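Long-range contacts in repeat Five Residue (Rfr) protein or pentapeptide repeat protein (PDB 2O6W), which is of unknown function but folds into a right-handed quadrilateral beta helix built from pentapeptide repeats: residues Asn67-Asp72 / Glu85-Glu90; Ser74-Glu79 / Thr91-Ala96. All coordinates share one frame; numbering follows the deposited sequence.

Contact 1: Asn67-Asp72 / Glu85-Glu90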
ATOM      1  N   ASN A  67      -5.169   9.343   0.866  1.00 27.30           N
ATOM      2  CA  ASN A  67      -5.708   8.679   2.044  1.00 27.97           C
ATOM      3  C   ASN A  67      -6.141   7.245   1.738  1.00 27.91           C
ATOM      4  O   ASN A  67      -7.105   7.019   0.996  1.00 27.86           O
ATOM      5  CB  ASN A  67      -6.901   9.454   2.610  1.00 26.67           C
ATOM      6  CG  ASN A  67      -7.513   8.760   3.810  1.00 29.79           C
ATOM      7  OD1 ASN A  67      -6.806   8.084   4.565  1.00 30.30           O
ATOM      8  ND2 ASN A  67      -8.815   8.931   4.007  1.00 26.66           N
ATOM      9  N   LEU A  68      -5.429   6.281   2.313  1.00 27.36           N
ATOM     10  CA  LEU A  68      -5.746   4.868   2.100  1.00 28.18           C
ATOM     11  C   LEU A  68      -6.099   4.174   3.412  1.00 27.19           C
ATOM     12  O   LEU A  68      -6.041   2.950   3.520  1.00 25.79           O
ATOM     13  CB  LEU A  68      -4.560   4.168   1.435  1.00 24.45           C
ATOM     14  CG  LEU A  68      -4.239   4.740   0.048  1.00 24.87           C
ATOM     15  CD1 LEU A  68      -2.896   4.223  -0.456  1.00 24.69           C
ATOM     16  CD2 LEU A  68      -5.356   4.367  -0.906  1.00 23.33           C
ATOM     17  N   TYR A  69      -6.476   4.980   4.401  1.00 28.48           N
ATOM     18  CA  TYR A  69      -6.853   4.485   5.723  1.00 30.72           C
ATOM     19  C   TYR A  69      -7.705   3.213   5.673  1.00 28.69           C
ATOM     20  O   TYR A  69      -8.717   3.162   4.979  1.00 27.16           O
ATOM     21  CB  TYR A  69      -7.603   5.580   6.490  1.00 29.81           C
ATOM     22  CG  TYR A  69      -8.078   5.147   7.853  1.00 31.39           C
ATOM     23  CD1 TYR A  69      -7.171   4.814   8.853  1.00 32.99           C
ATOM     24  CD2 TYR A  69      -9.438   5.058   8.141  1.00 33.60           C
ATOM     25  CE1 TYR A  69      -7.607   4.399  10.108  1.00 37.19           C
ATOM     26  CE2 TYR A  69      -9.885   4.645   9.389  1.00 34.73           C
ATOM     27  CZ  TYR A  69      -8.967   4.316  10.369  1.00 37.26           C
ATOM     28  OH  TYR A  69      -9.408   3.904  11.608  1.00 40.49           O
ATOM     29  N   GLN A  70      -7.268   2.196   6.414  1.00 27.39           N
ATOM     30  CA  GLN A  70      -7.951   0.904   6.504  1.00 27.69           C
ATOM     31  C   GLN A  70      -8.202   0.185   5.191  1.00 27.79           C
ATOM     32  O   GLN A  70      -9.108  -0.631   5.102  1.00 27.43           O
ATOM     33  CB  GLN A  70      -9.284   1.054   7.239  1.00 26.34           C
ATOM     34  CG  GLN A  70      -9.146   1.373   8.705  1.00 30.25           C
ATOM     35  CD  GLN A  70     -10.462   1.233   9.448  1.00 31.86           C
ATOM     36  OE1 GLN A  70     -11.489   1.763   9.024  1.00 36.47           O
ATOM     37  NE2 GLN A  70     -10.435   0.524  10.570  1.00 33.26           N
ATOM     38  N   SER A  71      -7.412   0.488   4.170  1.00 28.81           N
ATOM     39  CA  SER A  71      -7.573  -0.164   2.878  1.00 28.71           C
ATOM     40  C   SER A  71      -6.787  -1.477   2.820  1.00 29.37           C
ATOM     41  O   SER A  71      -5.757  -1.628   3.481  1.00 30.61           O
ATOM     42  CB  SER A  71      -7.093   0.762   1.760  1.00 27.69           C
ATOM     43  OG  SER A  71      -8.086   1.718   1.424  1.00 29.60           O
ATOM     44  N   ASP A  72      -7.282  -2.435   2.043  1.00 29.00           N
ATOM     45  CA  ASP A  72      -6.594  -3.711   1.888  1.00 29.22           C
ATOM     46  C   ASP A  72      -5.670  -3.543   0.678  1.00 29.05           C
ATOM     47  O   ASP A  72      -6.127  -3.240  -0.426  1.00 24.97           O
ATOM     48  CB  ASP A  72      -7.598  -4.846   1.618  1.00 31.51           C
ATOM     49  CG  ASP A  72      -6.947  -6.237   1.636  1.00 36.84           C
ATOM     50  OD1 ASP A  72      -5.765  -6.368   1.222  1.00 35.97           O
ATOM     51  OD2 ASP A  72      -7.628  -7.210   2.045  1.00 38.29           O
ATOM     52  N   GLU A  85       4.050  11.310   2.730  1.00 35.33           N
ATOM     53  CA  GLU A  85       2.994  11.762   3.628  1.00 38.11           C
ATOM     54  C   GLU A  85       1.655  11.091   3.347  1.00 37.79           C
ATOM     55  O   GLU A  85       0.600  11.667   3.603  1.00 40.52           O
ATOM     56  CB  GLU A  85       2.831  13.279   3.529  1.00 39.87           C
ATOM     57  CG  GLU A  85       3.955  14.065   4.174  1.00 48.59           C
ATOM     58  CD  GLU A  85       3.977  15.525   3.739  1.00 54.36           C
ATOM     59  OE1 GLU A  85       2.954  16.226   3.913  1.00 56.90           O
ATOM     60  OE2 GLU A  85       5.024  15.972   3.216  1.00 59.21           O
ATOM     61  N   THR A  86       1.700   9.872   2.826  1.00 35.13           N
ATOM     62  CA  THR A  86       0.487   9.130   2.515  1.00 33.16           C
ATOM     63  C   THR A  86      -0.084   8.515   3.787  1.00 32.68           C
ATOM     64  O   THR A  86       0.670   8.106   4.674  1.00 32.53           O
ATOM     65  CB  THR A  86       0.788   7.992   1.510  1.00 33.84           C
ATOM     66  OG1 THR A  86       1.281   8.551   0.286  1.00 33.66           O
ATOM     67  CG2 THR A  86      -0.463   7.167   1.228  1.00 31.58           C
ATOM     68  N   ASN A  87      -1.407   8.453   3.891  1.00 30.95           N
ATOM     69  CA  ASN A  87      -2.013   7.843   5.070  1.00 30.69           C
ATOM     70  C   ASN A  87      -2.237   6.351   4.824  1.00 31.03           C
ATOM     71  O   ASN A  87      -3.218   5.963   4.190  1.00 31.98           O
ATOM     72  CB  ASN A  87      -3.351   8.504   5.421  1.00 29.29           C
ATOM     73  CG  ASN A  87      -3.972   7.923   6.695  1.00 31.59           C
ATOM     74  OD1 ASN A  87      -3.327   7.170   7.426  1.00 33.57           O
ATOM     75  ND2 ASN A  87      -5.218   8.282   6.966  1.00 33.42           N
ATOM     76  N   LEU A  88      -1.324   5.522   5.323  1.00 28.73           N
ATOM     77  CA  LEU A  88      -1.438   4.074   5.163  1.00 28.83           C
ATOM     78  C   LEU A  88      -1.743   3.395   6.492  1.00 28.61           C
ATOM     79  O   LEU A  88      -1.469   2.209   6.655  1.00 28.23           O
ATOM     80  CB  LEU A  88      -0.140   3.486   4.599  1.00 26.62           C
ATOM     81  CG  LEU A  88       0.268   4.001   3.220  1.00 27.39           C
ATOM     82  CD1 LEU A  88       1.707   3.641   2.930  1.00 26.53           C
ATOM     83  CD2 LEU A  88      -0.675   3.434   2.168  1.00 26.72           C
ATOM     84  N   SER A  89      -2.300   4.136   7.447  1.00 28.75           N
ATOM     85  CA  SER A  89      -2.593   3.539   8.745  1.00 30.61           C
ATOM     86  C   SER A  89      -3.684   2.470   8.685  1.00 29.60           C
ATOM     87  O   SER A  89      -4.669   2.592   7.952  1.00 29.27           O
ATOM     88  CB  SER A  89      -2.960   4.616   9.776  1.00 30.38           C
ATOM     89  OG  SER A  89      -4.043   5.406   9.334  1.00 37.93           O
ATOM     90  N   GLU A  90      -3.476   1.413   9.461  1.00 31.00           N
ATOM     91  CA  GLU A  90      -4.383   0.275   9.534  1.00 31.99           C
ATOM     92  C   GLU A  90      -4.655  -0.374   8.182  1.00 30.35           C
ATOM     93  O   GLU A  90      -5.717  -0.951   7.961  1.00 29.88           O
ATOM     94  CB  GLU A  90      -5.691   0.685  10.208  1.00 35.39           C
ATOM     95  CG  GLU A  90      -5.459   1.225  11.601  1.00 42.14           C
ATOM     96  CD  GLU A  90      -6.693   1.180  12.478  1.00 50.20           C
ATOM     97  OE1 GLU A  90      -6.627   1.733  13.600  1.00 53.04           O
ATOM     98  OE2 GLU A  90      -7.717   0.585  12.057  1.00 51.44           O
TER

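Contact 2: Ser74-Glu79 / Thr91-Ala96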
ATOM      1  N   SER A  74      -3.059  -5.983   0.248  1.00 30.51           N
ATOM      2  CA  SER A  74      -2.294  -7.223   0.273  1.00 32.78           C
ATOM      3  C   SER A  74      -1.732  -7.626  -1.092  1.00 32.48           C
ATOM      4  O   SER A  74      -2.442  -7.631  -2.093  1.00 31.30           O
ATOM      5  CB  SER A  74      -3.138  -8.366   0.874  1.00 33.61           C
ATOM      6  OG  SER A  74      -4.395  -8.500   0.238  1.00 37.16           O
ATOM      7  N   SER A  75      -0.437  -7.938  -1.112  1.00 33.10           N
ATOM      8  CA  SER A  75       0.264  -8.359  -2.325  1.00 33.66           C
ATOM      9  C   SER A  75       0.313  -7.288  -3.411  1.00 32.50           C
ATOM     10  O   SER A  75       0.620  -7.580  -4.569  1.00 32.29           O
ATOM     11  CB  SER A  75      -0.382  -9.625  -2.893  1.00 33.53           C
ATOM     12  OG  SER A  75      -0.321 -10.683  -1.947  1.00 37.84           O
ATOM     13  N   ILE A  76       0.028  -6.050  -3.041  1.00 31.14           N
ATOM     14  CA  ILE A  76       0.044  -4.963  -4.005  1.00 32.43           C
ATOM     15  C   ILE A  76       1.462  -4.659  -4.477  1.00 32.47           C
ATOM     16  O   ILE A  76       2.436  -4.899  -3.754  1.00 33.25           O
ATOM     17  CB  ILE A  76      -0.558  -3.684  -3.399  1.00 30.92           C
ATOM     18  CG1 ILE A  76      -1.061  -2.767  -4.512  1.00 29.83           C
ATOM     19  CG2 ILE A  76       0.492  -2.968  -2.571  1.00 29.49           C
ATOM     20  CD1 ILE A  76      -2.016  -1.712  -4.023  1.00 31.67           C
ATOM     21  N   ILE A  77       1.571  -4.122  -5.688  1.00 32.49           N
ATOM     22  CA  ILE A  77       2.870  -3.777  -6.262  1.00 32.33           C
ATOM     23  C   ILE A  77       3.069  -2.258  -6.278  1.00 32.66           C
ATOM     24  O   ILE A  77       2.482  -1.543  -7.092  1.00 30.22           O
ATOM     25  CB  ILE A  77       2.998  -4.348  -7.695  1.00 32.36           C
ATOM     26  CG1 ILE A  77       2.791  -5.868  -7.656  1.00 31.07           C
ATOM     27  CG2 ILE A  77       4.378  -4.055  -8.265  1.00 31.89           C
ATOM     28  CD1 ILE A  77       2.832  -6.526  -9.010  1.00 31.08           C
ATOM     29  N   LEU A  78       3.893  -1.779  -5.350  1.00 31.72           N
ATOM     30  CA  LEU A  78       4.187  -0.359  -5.225  1.00 32.24           C
ATOM     31  C   LEU A  78       5.676  -0.109  -5.432  1.00 33.89           C
ATOM     32  O   LEU A  78       6.272   0.762  -4.794  1.00 34.74           O
ATOM     33  CB  LEU A  78       3.760   0.150  -3.843  1.00 29.05           C
ATOM     34  CG  LEU A  78       2.256   0.330  -3.626  1.00 30.27           C
ATOM     35  CD1 LEU A  78       1.971   0.619  -2.161  1.00 29.44           C
ATOM     36  CD2 LEU A  78       1.750   1.473  -4.495  1.00 27.08           C
ATOM     37  N   GLU A  79       6.281  -0.880  -6.324  1.00 35.49           N
ATOM     38  CA  GLU A  79       7.702  -0.726  -6.597  1.00 37.08           C
ATOM     39  C   GLU A  79       7.978   0.667  -7.157  1.00 35.10           C
ATOM     40  O   GLU A  79       7.277   1.135  -8.049  1.00 33.92           O
ATOM     41  CB  GLU A  79       8.160  -1.806  -7.579  1.00 40.73           C
ATOM     42  CG  GLU A  79       9.655  -1.816  -7.838  1.00 48.26           C
ATOM     43  CD  GLU A  79      10.119  -3.084  -8.541  1.00 54.58           C
ATOM     44  OE1 GLU A  79      11.335  -3.194  -8.826  1.00 57.55           O
ATOM     45  OE2 GLU A  79       9.273  -3.974  -8.807  1.00 57.21           O
ATOM     46  N   THR A  91      -3.692  -0.280   7.273  1.00 28.60           N
ATOM     47  CA  THR A  91      -3.845  -0.907   5.971  1.00 29.86           C
ATOM     48  C   THR A  91      -3.259  -2.312   6.019  1.00 30.89           C
ATOM     49  O   THR A  91      -2.431  -2.629   6.878  1.00 30.95           O
ATOM     50  CB  THR A  91      -3.112  -0.131   4.849  1.00 27.78           C
ATOM     51  OG1 THR A  91      -1.721   0.021   5.185  1.00 26.97           O
ATOM     52  CG2 THR A  91      -3.760   1.227   4.640  1.00 25.62           C
ATOM     53  N   ASP A  92      -3.695  -3.161   5.101  1.00 32.30           N
ATOM     54  CA  ASP A  92      -3.171  -4.516   5.040  1.00 33.82           C
ATOM     55  C   ASP A  92      -2.167  -4.507   3.885  1.00 32.60           C
ATOM     56  O   ASP A  92      -2.554  -4.436   2.724  1.00 33.38           O
ATOM     57  CB  ASP A  92      -4.303  -5.518   4.770  1.00 36.85           C
ATOM     58  CG  ASP A  92      -3.839  -6.970   4.848  1.00 43.47           C
ATOM     59  OD1 ASP A  92      -2.632  -7.222   4.647  1.00 45.92           O
ATOM     60  OD2 ASP A  92      -4.684  -7.867   5.092  1.00 45.91           O
ATOM     61  N   LEU A  93      -0.877  -4.543   4.208  1.00 32.10           N
ATOM     62  CA  LEU A  93       0.169  -4.551   3.189  1.00 31.55           C
ATOM     63  C   LEU A  93       0.933  -5.879   3.188  1.00 32.61           C
ATOM     64  O   LEU A  93       2.116  -5.930   2.853  1.00 30.66           O
ATOM     65  CB  LEU A  93       1.132  -3.374   3.409  1.00 29.16           C
ATOM     66  CG  LEU A  93       0.660  -2.058   2.773  1.00 29.68           C
ATOM     67  CD1 LEU A  93       1.309  -0.852   3.433  1.00 25.93           C
ATOM     68  CD2 LEU A  93       0.974  -2.095   1.279  1.00 26.54           C
ATOM     69  N   GLU A  94       0.250  -6.957   3.561  1.00 33.32           N
ATOM     70  CA  GLU A  94       0.888  -8.262   3.592  1.00 34.81           C
ATOM     71  C   GLU A  94       1.407  -8.685   2.219  1.00 33.35           C
ATOM     72  O   GLU A  94       0.700  -8.583   1.220  1.00 32.81           O
ATOM     73  CB  GLU A  94      -0.074  -9.319   4.130  1.00 36.66           C
ATOM     74  CG  GLU A  94       0.543 -10.704   4.169  1.00 42.65           C
ATOM     75  CD  GLU A  94      -0.094 -11.615   5.202  1.00 46.95           C
ATOM     76  OE1 GLU A  94       0.314 -12.794   5.270  1.00 50.29           O
ATOM     77  OE2 GLU A  94      -0.991 -11.156   5.948  1.00 47.07           O
ATOM     78  N   ASN A  95       2.656  -9.147   2.193  1.00 33.72           N
ATOM     79  CA  ASN A  95       3.324  -9.598   0.975  1.00 34.39           C
ATOM     80  C   ASN A  95       3.350  -8.525  -0.096  1.00 34.12           C
ATOM     81  O   ASN A  95       3.453  -8.816  -1.286  1.00 34.97           O
ATOM     82  CB  ASN A  95       2.646 -10.854   0.417  1.00 35.27           C
ATOM     83  CG  ASN A  95       2.555 -11.962   1.440  1.00 39.49           C
ATOM     84  OD1 ASN A  95       3.549 -12.308   2.091  1.00 42.51           O
ATOM     85  ND2 ASN A  95       1.363 -12.527   1.594  1.00 40.86           N
ATOM     86  N   ALA A  96       3.257  -7.274   0.327  1.00 32.56           N
ATOM     87  CA  ALA A  96       3.272  -6.183  -0.626  1.00 31.12           C
ATOM     88  C   ALA A  96       4.687  -5.949  -1.125  1.00 31.12           C
ATOM     89  O   ALA A  96       5.663  -6.303  -0.466  1.00 30.48           O
ATOM     90  CB  ALA A  96       2.737  -4.929   0.019  1.00 30.60           C
TER

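Contact 1: Asn67-Asp72 / Glu85-Glu90
N67 and N87 lie side by side, pointing the same way, with their amide planes 9° apart. N87 ND2 gives a weak hydrogen bond to N67 OD1 at 2.9 Å. Each asparagine also closes an Asx turn. CG of N87 is anti to the backbone N (chi1 -177°), beside the carbonyl carbon. OD1 of N87 receives S89 OG in its plane, on a lone pair, at 2.7 Å, and S89 N from above that plane. N107 ND2 adds a weak bond to the same oxygen. N67 OD1 likewise takes Y69 N, while N67 ND2 turns to N24. An alanine at N87 would probably leave S89 N and OG without this acceptor and N67 OD1 without its cross-coil donor.

Two backbone bonds join the coils: L68 N to N87 O at 2.9 Å, and Q70 N to S89 O at 3.0 Å.

The polar end is Q70 with E90. Q70 NE2 meets E90 OE2 at 3.1 Å, nearly along the C-O axis, and the amide and carboxylate planes are 65° apart. Q70 OE1 is held by R27. CG of Q70 lies over one face of the Y69 ring, toward its rim. S89 OG comes to the ring edge at CD1.

The apolar contact is inside. L68 and L88 lie alongside each other, with CD1 of L68 3.5 Å from CD2 of L88.

N67 to Q70 and N87 to E90 are equivalent positions, twenty residues apart, on successive coils. Stacked inward leucines are typical of the pentapeptide-repeat right-handed quadrilateral beta helix.

Contact 2: Ser74-Glu79 / Thr91-Ala96
S75 N donates to E94 O at 2.7 Å, the one hydrogen bond between segments 74-79 and 91-96. Two CA-H...O contacts run beside it. S75 CA faces N95 O at 3.4 Å, and S74 CA faces E94 O more obliquely.

The side chains meet through I76. CG2 of I76 lies between its backbone N and carbonyl carbon, with CG1 anti to the N (chi1 -157°). CG2 sits 3.9 Å from A96 CB and 4.0 Å from L93 CD2. CD1 of L78 approaches the same L93 methyl at 4.5 Å. On the outer side, S75 OG rests near N95 CB.

The next shell fixes the turn that presents E94 O. L93 to A96 form a type II beta turn, closed by A96 N to L93 O at 3.1 Å. D92 OD1 receives E94 N at 3.1 Å, making an Asx turn. K33 forms salt bridges with both D92 OD2 and E94 OE2.

No strand flanks the contact, and the chain's only helix is 2-10. The neighbours are further turns of the coil. I76 and L78 bond through the backbone to I97. I77 bonds to V56 and L58, and E79 to R60.

How the contacts relate
Contacts 1 and 2 both join successive coils, and their centres are 12 Å apart. Their segments alternate along the chain. T91 of contact 2 directly follows E90 of contact 1, and D72 and S74 are separated by one residue. The two meet at a corner of the coil. S71 O of contact 1 and D92 N of contact 2 are 3.0 Å apart, probably hydrogen-bonded. T91 OG1 bonds to L88 O, while its CG2 packs on L68 O. D72 OD1 bonds to S74 OG. Both contacts lie near the chain centre, at about 7 Å and 5 Å between centres. No active site is known here.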